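Leucine-rich repeat protein (Bacteroides thetaiotaomicron, PDB 4ECN) is of unknown function but, as an extracellular leucine-rich repeat protein that also carries DUF4458 domains, probably binds other proteins. Local coordinates at residues T505-P508 against D509-D513; R526-A530 against A531-A535; E608-P611 against E612-A616; I685-F688 against P689-F693. All coordinates share one frame; numbering follows the deposited sequence.

Contact 1 of 4, residues T505-P508 against D509-D513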
loop_
_atom_site.group_PDB
_atom_site.type_symbol
_atom_site.label_atom_id
_atom_site.label_comp_id
_atom_site.label_asym_id
_atom_site.label_seq_id
_atom_site.Cartn_x
_atom_site.Cartn_y
_atom_site.Cartn_z
ATOM N N THR A 505 16.831 12.227 6.714
ATOM C CA THR A 505 17.046 13.159 7.833
ATOM C C THR A 505 16.368 14.513 7.618
ATOM O O THR A 505 16.210 15.261 8.591
ATOM C CB THR A 505 18.529 13.366 8.105
ATOM O OG1 THR A 505 19.202 13.820 6.921
ATOM C CG2 THR A 505 19.180 12.113 8.675
ATOM N N GLN A 506 15.947 14.810 6.379
ATOM C CA GLN A 506 15.174 16.002 6.007
ATOM C C GLN A 506 14.399 15.717 4.711
ATOM O O GLN A 506 14.644 14.699 4.056
ATOM C CB GLN A 506 16.046 17.266 5.875
ATOM C CG GLN A 506 17.053 17.273 4.757
ATOM C CD GLN A 506 18.171 18.207 5.116
ATOM O OE1 GLN A 506 18.952 17.976 6.063
ATOM N NE2 GLN A 506 18.270 19.290 4.375
ATOM N N LEU A 507 13.464 16.598 4.348
ATOM C CA LEU A 507 12.725 16.396 3.115
ATOM C C LEU A 507 13.642 16.736 1.951
ATOM O O LEU A 507 14.425 17.692 2.059
ATOM C CB LEU A 507 11.420 17.219 3.065
ATOM C CG LEU A 507 10.421 17.069 4.206
ATOM C CD1 LEU A 507 9.311 18.057 4.042
ATOM C CD2 LEU A 507 9.858 15.654 4.288
ATOM N N PRO A 508 13.604 15.926 0.862
ATOM C CA PRO A 508 14.468 16.193 -0.294
ATOM C C PRO A 508 14.071 17.491 -1.004
ATOM O O PRO A 508 12.880 17.868 -1.005
ATOM C CB PRO A 508 14.248 14.965 -1.181
ATOM C CG PRO A 508 12.961 14.489 -0.830
ATOM C CD PRO A 508 12.756 14.744 0.615
ATOM N N ASP A 509 15.080 18.158 -1.629
ATOM C CA ASP A 509 14.948 19.454 -2.300
ATOM C C ASP A 509 13.965 19.473 -3.472
ATOM O O ASP A 509 13.405 20.541 -3.746
ATOM C CB ASP A 509 16.305 19.929 -2.831
ATOM C CG ASP A 509 16.938 21.013 -1.976
ATOM O OD1 ASP A 509 17.157 20.764 -0.759
ATOM O OD2 ASP A 509 17.219 22.114 -2.522
ATOM N N PHE A 510 13.738 18.321 -4.152
ATOM C CA PHE A 510 12.894 18.267 -5.343
ATOM C C PHE A 510 11.448 18.757 -5.036
ATOM O O PHE A 510 10.836 19.370 -5.916
ATOM C CB PHE A 510 12.889 16.866 -5.960
ATOM C CG PHE A 510 11.904 15.869 -5.412
ATOM C CD1 PHE A 510 10.624 15.770 -5.941
ATOM C CD2 PHE A 510 12.272 14.986 -4.411
ATOM C CE1 PHE A 510 9.704 14.863 -5.422
ATOM C CE2 PHE A 510 11.352 14.066 -3.901
ATOM C CZ PHE A 510 10.077 14.012 -4.408
ATOM N N LEU A 511 10.941 18.549 -3.792
ATOM C CA LEU A 511 9.585 18.953 -3.381
ATOM C C LEU A 511 9.334 20.448 -3.498
ATOM O O LEU A 511 8.232 20.861 -3.858
ATOM C CB LEU A 511 9.314 18.553 -1.923
ATOM C CG LEU A 511 9.205 17.087 -1.632
ATOM C CD1 LEU A 511 9.191 16.842 -0.134
ATOM C CD2 LEU A 511 8.000 16.477 -2.338
ATOM N N TYR A 512 10.346 21.249 -3.166
ATOM C CA TYR A 512 10.259 22.702 -3.120
ATOM C C TYR A 512 10.360 23.331 -4.517
ATOM O O TYR A 512 10.033 24.513 -4.678
ATOM C CB TYR A 512 11.371 23.241 -2.209
ATOM C CG TYR A 512 11.349 22.628 -0.818
ATOM C CD1 TYR A 512 10.453 23.076 0.152
ATOM C CD2 TYR A 512 12.245 21.621 -0.461
ATOM C CE1 TYR A 512 10.432 22.522 1.431
ATOM C CE2 TYR A 512 12.238 21.065 0.822
ATOM C CZ TYR A 512 11.331 21.520 1.764
ATOM O OH TYR A 512 11.318 20.980 3.029
ATOM N N ASP A 513 10.765 22.535 -5.521
ATOM C CA ASP A 513 10.935 22.998 -6.898
ATOM C C ASP A 513 9.780 22.526 -7.798
ATOM O O ASP A 513 9.785 22.808 -8.999
ATOM C CB ASP A 513 12.286 22.516 -7.454
ATOM C CG ASP A 513 13.509 22.964 -6.657
ATOM O OD1 ASP A 513 13.388 23.935 -5.866
ATOM O OD2 ASP A 513 14.587 22.355 -6.834
#

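Contact 2 of 4, residues R526-A530 against A531-A535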
loop_
_atom_site.group_PDB
_atom_site.type_symbol
_atom_site.label_atom_id
_atom_site.label_comp_id
_atom_site.label_asym_id
_atom_site.label_seq_id
_atom_site.Cartn_x
_atom_site.Cartn_y
_atom_site.Cartn_z
ATOM N N ARG A 526 10.419 9.448 10.946
ATOM C CA ARG A 526 10.971 9.688 12.274
ATOM C C ARG A 526 12.515 9.833 12.220
ATOM O O ARG A 526 13.156 10.019 13.268
ATOM C CB ARG A 526 10.524 8.575 13.219
ATOM C CG ARG A 526 9.133 8.876 13.709
ATOM C CD ARG A 526 8.427 7.730 14.361
ATOM N NE ARG A 526 7.289 8.249 15.124
ATOM C CZ ARG A 526 6.504 7.507 15.893
ATOM N NH1 ARG A 526 6.699 6.197 15.984
ATOM N NH2 ARG A 526 5.513 8.070 16.576
ATOM N N GLY A 527 13.062 9.841 10.994
ATOM C CA GLY A 527 14.469 10.101 10.727
ATOM C C GLY A 527 14.726 11.598 10.805
ATOM O O GLY A 527 15.841 12.029 11.107
ATOM N N ILE A 528 13.668 12.400 10.539
ATOM C CA ILE A 528 13.651 13.865 10.614
ATOM C C ILE A 528 13.421 14.242 12.095
ATOM O O ILE A 528 12.547 13.675 12.749
ATOM C CB ILE A 528 12.565 14.449 9.652
ATOM C CG1 ILE A 528 12.661 13.863 8.227
ATOM C CG2 ILE A 528 12.618 15.962 9.613
ATOM C CD1 ILE A 528 11.489 14.177 7.304
ATOM N N SER A 529 14.225 15.159 12.631
ATOM C CA SER A 529 14.113 15.569 14.033
ATOM C C SER A 529 12.982 16.549 14.193
ATOM O O SER A 529 12.490 17.046 13.175
ATOM C CB SER A 529 15.420 16.196 14.500
ATOM O OG SER A 529 15.576 17.462 13.884
ATOM N N ALA A 530 12.587 16.869 15.448
ATOM C CA ALA A 530 11.547 17.862 15.721
ATOM C C ALA A 530 11.953 19.236 15.165
ATOM O O ALA A 530 11.143 19.945 14.557
ATOM C CB ALA A 530 11.300 17.951 17.211
ATOM N N ALA A 531 13.230 19.587 15.334
ATOM C CA ALA A 531 13.750 20.848 14.835
ATOM C C ALA A 531 13.739 20.857 13.311
ATOM O O ALA A 531 13.289 21.840 12.706
ATOM C CB ALA A 531 15.164 21.080 15.365
ATOM N N GLN A 532 14.181 19.739 12.696
ATOM C CA GLN A 532 14.282 19.629 11.252
ATOM C C GLN A 532 12.908 19.638 10.589
ATOM O O GLN A 532 12.742 20.308 9.580
ATOM C CB GLN A 532 15.056 18.365 10.865
ATOM C CG GLN A 532 15.445 18.267 9.387
ATOM C CD GLN A 532 16.165 19.473 8.853
ATOM O OE1 GLN A 532 17.175 19.929 9.403
ATOM N NE2 GLN A 532 15.659 20.007 7.752
ATOM N N LEU A 533 11.936 18.943 11.158
ATOM C CA LEU A 533 10.601 18.899 10.590
ATOM C C LEU A 533 9.953 20.277 10.615
ATOM O O LEU A 533 9.339 20.654 9.617
ATOM C CB LEU A 533 9.730 17.884 11.326
ATOM C CG LEU A 533 8.417 17.496 10.629
ATOM C CD1 LEU A 533 8.645 17.015 9.188
ATOM C CD2 LEU A 533 7.657 16.441 11.420
ATOM N N LYS A 534 10.127 21.048 11.720
ATOM C CA LYS A 534 9.560 22.398 11.871
ATOM C C LYS A 534 10.148 23.303 10.774
ATOM O O LYS A 534 9.408 24.018 10.114
ATOM C CB LYS A 534 9.811 22.958 13.296
ATOM C CG LYS A 534 9.085 24.274 13.602
ATOM C CD LYS A 534 9.443 24.837 14.962
ATOM C CE LYS A 534 8.726 26.141 15.232
ATOM N NZ LYS A 534 9.140 26.771 16.519
ATOM N N ALA A 535 11.451 23.195 10.537
ATOM C CA ALA A 535 12.138 23.915 9.472
ATOM C C ALA A 535 11.572 23.559 8.090
ATOM O O ALA A 535 11.234 24.448 7.309
ATOM C CB ALA A 535 13.618 23.585 9.513
#

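Contact 3 of 4, residues E608-P611 against E612-A616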
loop_
_atom_site.group_PDB
_atom_site.type_symbol
_atom_site.label_atom_id
_atom_site.label_comp_id
_atom_site.label_asym_id
_atom_site.label_seq_id
_atom_site.Cartn_x
_atom_site.Cartn_y
_atom_site.Cartn_z
ATOM N N GLU A 608 -2.519 21.404 24.707
ATOM C CA GLU A 608 -3.249 21.846 25.909
ATOM C C GLU A 608 -4.395 22.775 25.554
ATOM O O GLU A 608 -5.425 22.780 26.246
ATOM C CB GLU A 608 -2.310 22.571 26.896
ATOM C CG GLU A 608 -1.097 21.783 27.375
ATOM C CD GLU A 608 -0.190 22.537 28.331
ATOM O OE1 GLU A 608 -0.682 22.981 29.395
ATOM O OE2 GLU A 608 1.017 22.669 28.022
ATOM N N GLU A 609 -4.184 23.611 24.510
ATOM C CA GLU A 609 -5.160 24.575 23.985
ATOM C C GLU A 609 -5.041 24.722 22.477
ATOM O O GLU A 609 -3.928 24.715 21.937
ATOM C CB GLU A 609 -5.015 25.967 24.641
ATOM C CG GLU A 609 -5.613 26.049 26.040
ATOM C CD GLU A 609 -6.052 27.429 26.485
ATOM O OE1 GLU A 609 -7.103 27.904 25.993
ATOM O OE2 GLU A 609 -5.393 27.999 27.385
ATOM N N ILE A 610 -6.194 24.894 21.802
ATOM C CA ILE A 610 -6.278 25.122 20.348
ATOM C C ILE A 610 -6.604 26.622 20.136
ATOM O O ILE A 610 -7.557 27.102 20.755
ATOM C CB ILE A 610 -7.318 24.163 19.701
ATOM C CG1 ILE A 610 -6.892 22.705 19.891
ATOM C CG2 ILE A 610 -7.520 24.466 18.235
ATOM C CD1 ILE A 610 -7.951 21.717 19.717
ATOM N N PRO A 611 -5.814 27.387 19.337
ATOM C CA PRO A 611 -6.109 28.833 19.146
ATOM C C PRO A 611 -7.522 29.090 18.597
ATOM O O PRO A 611 -7.947 28.359 17.699
ATOM C CB PRO A 611 -5.055 29.277 18.133
ATOM C CG PRO A 611 -3.977 28.262 18.235
ATOM C CD PRO A 611 -4.637 26.971 18.552
ATOM N N GLU A 612 -8.257 30.117 19.140
ATOM C CA GLU A 612 -9.663 30.453 18.779
ATOM C C GLU A 612 -9.778 30.769 17.250
ATOM O O GLU A 612 -10.876 30.683 16.677
ATOM C CB GLU A 612 -10.198 31.628 19.646
ATOM C CG GLU A 612 -11.725 31.687 19.804
ATOM C CD GLU A 612 -12.325 32.236 21.104
ATOM O OE1 GLU A 612 -11.711 32.048 22.183
ATOM O OE2 GLU A 612 -13.470 32.747 21.058
ATOM N N ASP A 613 -8.619 31.037 16.599
ATOM C CA ASP A 613 -8.453 31.329 15.173
ATOM C C ASP A 613 -7.604 30.242 14.462
ATOM O O ASP A 613 -7.061 30.523 13.386
ATOM C CB ASP A 613 -7.782 32.719 15.011
ATOM C CG ASP A 613 -6.413 32.918 15.688
ATOM O OD1 ASP A 613 -6.062 32.109 16.579
ATOM O OD2 ASP A 613 -5.726 33.923 15.367
ATOM N N PHE A 614 -7.495 29.002 15.047
ATOM C CA PHE A 614 -6.680 27.912 14.492
ATOM C C PHE A 614 -6.937 27.765 13.007
ATOM O O PHE A 614 -5.994 27.806 12.222
ATOM C CB PHE A 614 -6.905 26.566 15.207
ATOM C CG PHE A 614 -5.996 25.471 14.678
ATOM C CD1 PHE A 614 -4.623 25.497 14.926
ATOM C CD2 PHE A 614 -6.506 24.435 13.899
ATOM C CE1 PHE A 614 -3.779 24.511 14.398
ATOM C CE2 PHE A 614 -5.659 23.444 13.380
ATOM C CZ PHE A 614 -4.303 23.488 13.634
ATOM N N CYS A 615 -8.221 27.621 12.632
ATOM C CA CYS A 615 -8.708 27.542 11.257
ATOM C C CYS A 615 -10.227 27.678 11.233
ATOM O O CYS A 615 -10.886 27.905 12.257
ATOM C CB CYS A 615 -8.269 26.246 10.576
ATOM S SG CYS A 615 -9.153 24.774 11.158
ATOM N N ALA A 616 -10.756 27.534 10.016
ATOM C CA ALA A 616 -12.154 27.477 9.632
ATOM C C ALA A 616 -12.412 26.110 9.007
ATOM O O ALA A 616 -11.458 25.349 8.786
ATOM C CB ALA A 616 -12.472 28.603 8.677
#

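Contact 4 of 4, residues I685-F688 against P689-F693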
loop_
_atom_site.group_PDB
_atom_site.type_symbol
_atom_site.label_atom_id
_atom_site.label_comp_id
_atom_site.label_asym_id
_atom_site.label_seq_id
_atom_site.Cartn_x
_atom_site.Cartn_y
_atom_site.Cartn_z
ATOM N N ILE A 685 -14.575 16.170 33.267
ATOM C CA ILE A 685 -15.825 16.915 33.287
ATOM C C ILE A 685 -16.575 16.595 34.556
ATOM O O ILE A 685 -16.912 15.431 34.825
ATOM C CB ILE A 685 -16.648 16.588 32.019
ATOM C CG1 ILE A 685 -15.909 17.104 30.747
ATOM C CG2 ILE A 685 -18.066 17.150 32.126
ATOM C CD1 ILE A 685 -16.328 16.457 29.481
ATOM N N GLN A 686 -16.817 17.642 35.349
ATOM C CA GLN A 686 -17.549 17.549 36.608
ATOM C C GLN A 686 -18.929 18.164 36.474
ATOM O O GLN A 686 -19.838 17.752 37.181
ATOM C CB GLN A 686 -16.764 18.234 37.718
ATOM C CG GLN A 686 -16.176 17.244 38.689
ATOM C CD GLN A 686 -15.165 17.876 39.605
ATOM O OE1 GLN A 686 -14.009 18.108 39.227
ATOM N NE2 GLN A 686 -15.550 18.074 40.853
ATOM N N LYS A 687 -19.073 19.147 35.564
ATOM C CA LYS A 687 -20.293 19.875 35.246
ATOM C C LYS A 687 -20.722 19.509 33.830
ATOM O O LYS A 687 -19.947 19.645 32.882
ATOM C CB LYS A 687 -20.083 21.408 35.408
ATOM C CG LYS A 687 -21.381 22.231 35.647
ATOM C CD LYS A 687 -22.122 22.703 34.356
ATOM C CE LYS A 687 -23.617 22.985 34.505
ATOM N NZ LYS A 687 -24.438 21.733 34.613
ATOM N N PHE A 688 -21.955 19.020 33.689
ATOM C CA PHE A 688 -22.541 18.617 32.411
ATOM C C PHE A 688 -22.448 19.803 31.389
ATOM O O PHE A 688 -22.719 20.947 31.772
ATOM C CB PHE A 688 -23.976 18.156 32.633
ATOM C CG PHE A 688 -24.650 17.725 31.365
ATOM C CD1 PHE A 688 -25.337 18.642 30.578
ATOM C CD2 PHE A 688 -24.584 16.401 30.940
ATOM C CE1 PHE A 688 -25.942 18.245 29.394
ATOM C CE2 PHE A 688 -25.234 15.996 29.776
ATOM C CZ PHE A 688 -25.891 16.924 29.001
ATOM N N PRO A 689 -22.046 19.564 30.110
ATOM C CA PRO A 689 -21.806 20.689 29.190
ATOM C C PRO A 689 -23.082 21.337 28.623
ATOM O O PRO A 689 -23.317 21.335 27.410
ATOM C CB PRO A 689 -20.977 20.050 28.083
ATOM C CG PRO A 689 -21.399 18.638 28.073
ATOM C CD PRO A 689 -21.657 18.278 29.492
ATOM N N THR A 690 -23.841 22.001 29.505
ATOM C CA THR A 690 -25.061 22.774 29.188
ATOM C C THR A 690 -24.797 23.732 28.000
ATOM O O THR A 690 -25.639 23.893 27.111
ATOM C CB THR A 690 -25.492 23.555 30.449
ATOM O OG1 THR A 690 -25.632 22.639 31.536
ATOM C CG2 THR A 690 -26.780 24.338 30.252
ATOM N N GLU A 691 -23.594 24.321 28.000
ATOM C CA GLU A 691 -23.008 25.221 27.009
ATOM C C GLU A 691 -23.263 24.757 25.582
ATOM O O GLU A 691 -23.357 25.587 24.684
ATOM C CB GLU A 691 -21.490 25.302 27.233
ATOM C CG GLU A 691 -21.082 25.402 28.699
ATOM C CD GLU A 691 -20.772 24.110 29.429
ATOM O OE1 GLU A 691 -19.772 23.453 29.065
ATOM O OE2 GLU A 691 -21.458 23.812 30.434
ATOM N N LEU A 692 -23.317 23.433 25.364
ATOM C CA LEU A 692 -23.551 22.861 24.054
ATOM C C LEU A 692 -25.017 23.007 23.635
ATOM O O LEU A 692 -25.301 23.330 22.497
ATOM C CB LEU A 692 -23.159 21.387 24.059
ATOM C CG LEU A 692 -21.690 21.044 24.294
ATOM C CD1 LEU A 692 -21.492 19.531 24.400
ATOM C CD2 LEU A 692 -20.816 21.588 23.200
ATOM N N PHE A 693 -25.939 22.796 24.554
ATOM C CA PHE A 693 -27.365 22.827 24.295
ATOM C C PHE A 693 -27.874 24.270 24.264
ATOM O O PHE A 693 -28.617 24.646 23.344
ATOM C CB PHE A 693 -28.074 21.981 25.366
ATOM C CG PHE A 693 -27.569 20.554 25.301
ATOM C CD1 PHE A 693 -28.004 19.691 24.297
ATOM C CD2 PHE A 693 -26.575 20.112 26.167
ATOM C CE1 PHE A 693 -27.481 18.402 24.184
ATOM C CE2 PHE A 693 -26.054 18.823 26.055
ATOM C CZ PHE A 693 -26.527 17.966 25.080
#

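Contact 1 of 4, residues T505-P508 against D509-D513
The chain turns from extended to helical at Pro508, whose carbonyl O takes a weak hydrogen bond from Leu511 N (3.5 Å, 157° at the hydrogen). This is the Leu-Pro-x-x-Leu step of a leucine-rich repeat, on the return from strand 495-499 toward the parallel strand 519-521. From Asp509 to Tyr512 the backbone has helical angles, and Tyr512 N reaches back to Asp509 O.

Three side chains of this turn come back onto Leu507 and Pro508. Leu511 lies inward, and its CD1 meets Leu507 CB at 3.9 Å. Phe510 runs side by side with the proline ring and points the same way, so that CE2 is 3.5 Å from Pro508 CG; its chi1 of 86° sets CG between the backbone N and carbonyl carbon, turning the ring back along the proline. Beyond, Phe510 meets the ring of Trp487 and packs on Val496 and Leu498 of the preceding strand.

Tyr512 crosses Leu507 at about a right angle. The Leu507 carbonyl O lies at the edge of the tyrosine ring, near its plane, while Arg539 makes a cation-pi contact with that ring. The phenol end, weakly hydrogen-bonded to Asp536 O, also touches the leucine, with Tyr512 OH 3.7 Å from Leu507 CD1.

Contact 2 of 4, residues R526-A530 against A531-A535
Ala531 meets Ser529 where helix 530-542 begins, its methyl CB standing 3.9 Å from the serine OG. The next residue makes the decisive bond: Gln532 N donates to Ser529 OG at 2.9 Å with an angle of 158°, which makes Ser529 the N-cap. A chi1 of 71° tucks that hydroxyl between the serine's own N and carbonyl carbon, turned back toward the amides of the first turn. Gln532 also brings CB to 3.6 Å from Ile528 CG2, the two side chains crossing nearly perpendicularly, and its amide end goes on to a weak hydrogen bond with Asp536.

Leu533 N bonds to Ser529 O at 2.8 Å, the first regular helical bond. Its CB lies 3.9 Å from the same Ile528 CG2, so that one methyl branch packs against two successive residues of the helix. Lys534 N follows with a bond to Ala530 O at 3.2 Å; the extended side chain leads away to a salt bridge with Glu562. Ala535 N closes on Ala531 O and carries the pattern onward.

Ser529 accepts twice, and its OG serves Gln532 N, a first-turn amide with no earlier-turn carbonyl to bond; the positive end of the helix dipole probably favours such an acceptor.

Contact 3 of 4, residues E608-P611 against E612-A616
One backbone hydrogen bond closes the type I beta turn from Pro611 to Phe614: Phe614 N donates to Pro611 O at 2.8 Å. The bond is somewhat bent, 148° at the hydrogen. Glu612 and Asp613 occupy the two central corners, and the CB atoms of both lead away from the preceding segment.

The apolar contacts gather on Phe614. Its chi1 of -177° sets the ring anti to the backbone N and carries it away from the turn, so that the stem does most of the touching: CB is 3.7 Å from Ile610 CG2, and the ring carbon CG follows at 4.0 Å from that same methyl. On the proline side, Phe614 CD1 approaches Pro611 CD to 3.9 Å.

This Ile-Pro-x-x-Phe turn belongs to the return loop of a leucine-rich repeat, between strand 596-601 and strand 616-617, which pair in parallel. Phe591 meets the Phe614 ring edge-to-face and is also joined to Phe614 by a backbone hydrogen bond, while Leu600 of strand 596-601 packs on the same side chain. Ile610 packs on Phe626, Leu631 and Pro635 of the following loops.

Among the acidic side chains, Asp613 folds back over the turn, with OD1 3.4 Å from Pro611 CB, a van der Waals touch. Glu612, bent along its chain, brings OE2 to a weak hydrogen bond with Asn636 ND2.

Contact 4 of 4, residues I685-F688 against P689-F693
An inverse gamma turn centred on Pro689 carries the chain of a leucine-rich repeat from Phe688 into the short helix 690-694. Thr690 N donates to Phe688 O at 2.7 Å, with 145° at the hydrogen, across the proline between them. That proline also lies against its neighbour's ring: Pro689 CD sits over one face of Phe688, displaced toward the rim and 3.8 Å from the ring centroid, a CH-pi contact.

At its far end Phe688 reaches Phe693. The ring planes are nearly parallel, 13° apart, yet they meet rim to rim and do not stack, with CE1 of Phe688 at 3.4 Å from CE2 of Phe693. Phe688 gets there with CG anti to the backbone N (chi1 180°), and both aromatic residues are buried; Leu704 packs on Phe688 as well.

The polar part lies on the outer side. Lys687, bent twice along its chain, brings NZ back to weak hydrogen bonds with Thr690 OG1 and with Phe688 O, both 3.4 Å long. Thr690 OG1 has its stronger partner in the carbonyl of Ser716. Glu691 has the opposite charge but stays apart, its OE2 5.5 Å from Lys687 NZ.

Leu692 N bonds back to Pro689 O at 2.9 Å; a proline turn leading into a helical turn with buried leucine and aromatic residues is a familiar return segment of a leucine-rich repeat.

All four contacts lie in connections between parallel strands of the leucine-rich repeat part. Contacts 1 and 2 flank strand 519-521 and touch directly, with Leu507 CD2 3.7 Å from Ile528 CD1. Contacts 3 and 4 stand farther along, their centres about 20 Å apart. Contacts 1, 3 and 4 share one theme, a proline whose carbonyl accepts from the amide three residues on (weakly in contact 1); contact 2 instead uses a serine hydroxyl to start a longer, regular helix. Contact 1 is the most buried and largely apolar, contacts 2 and 4 mix buried hydrophobic residues with exposed polar ones, and contact 3 is a surface turn with acidic corners.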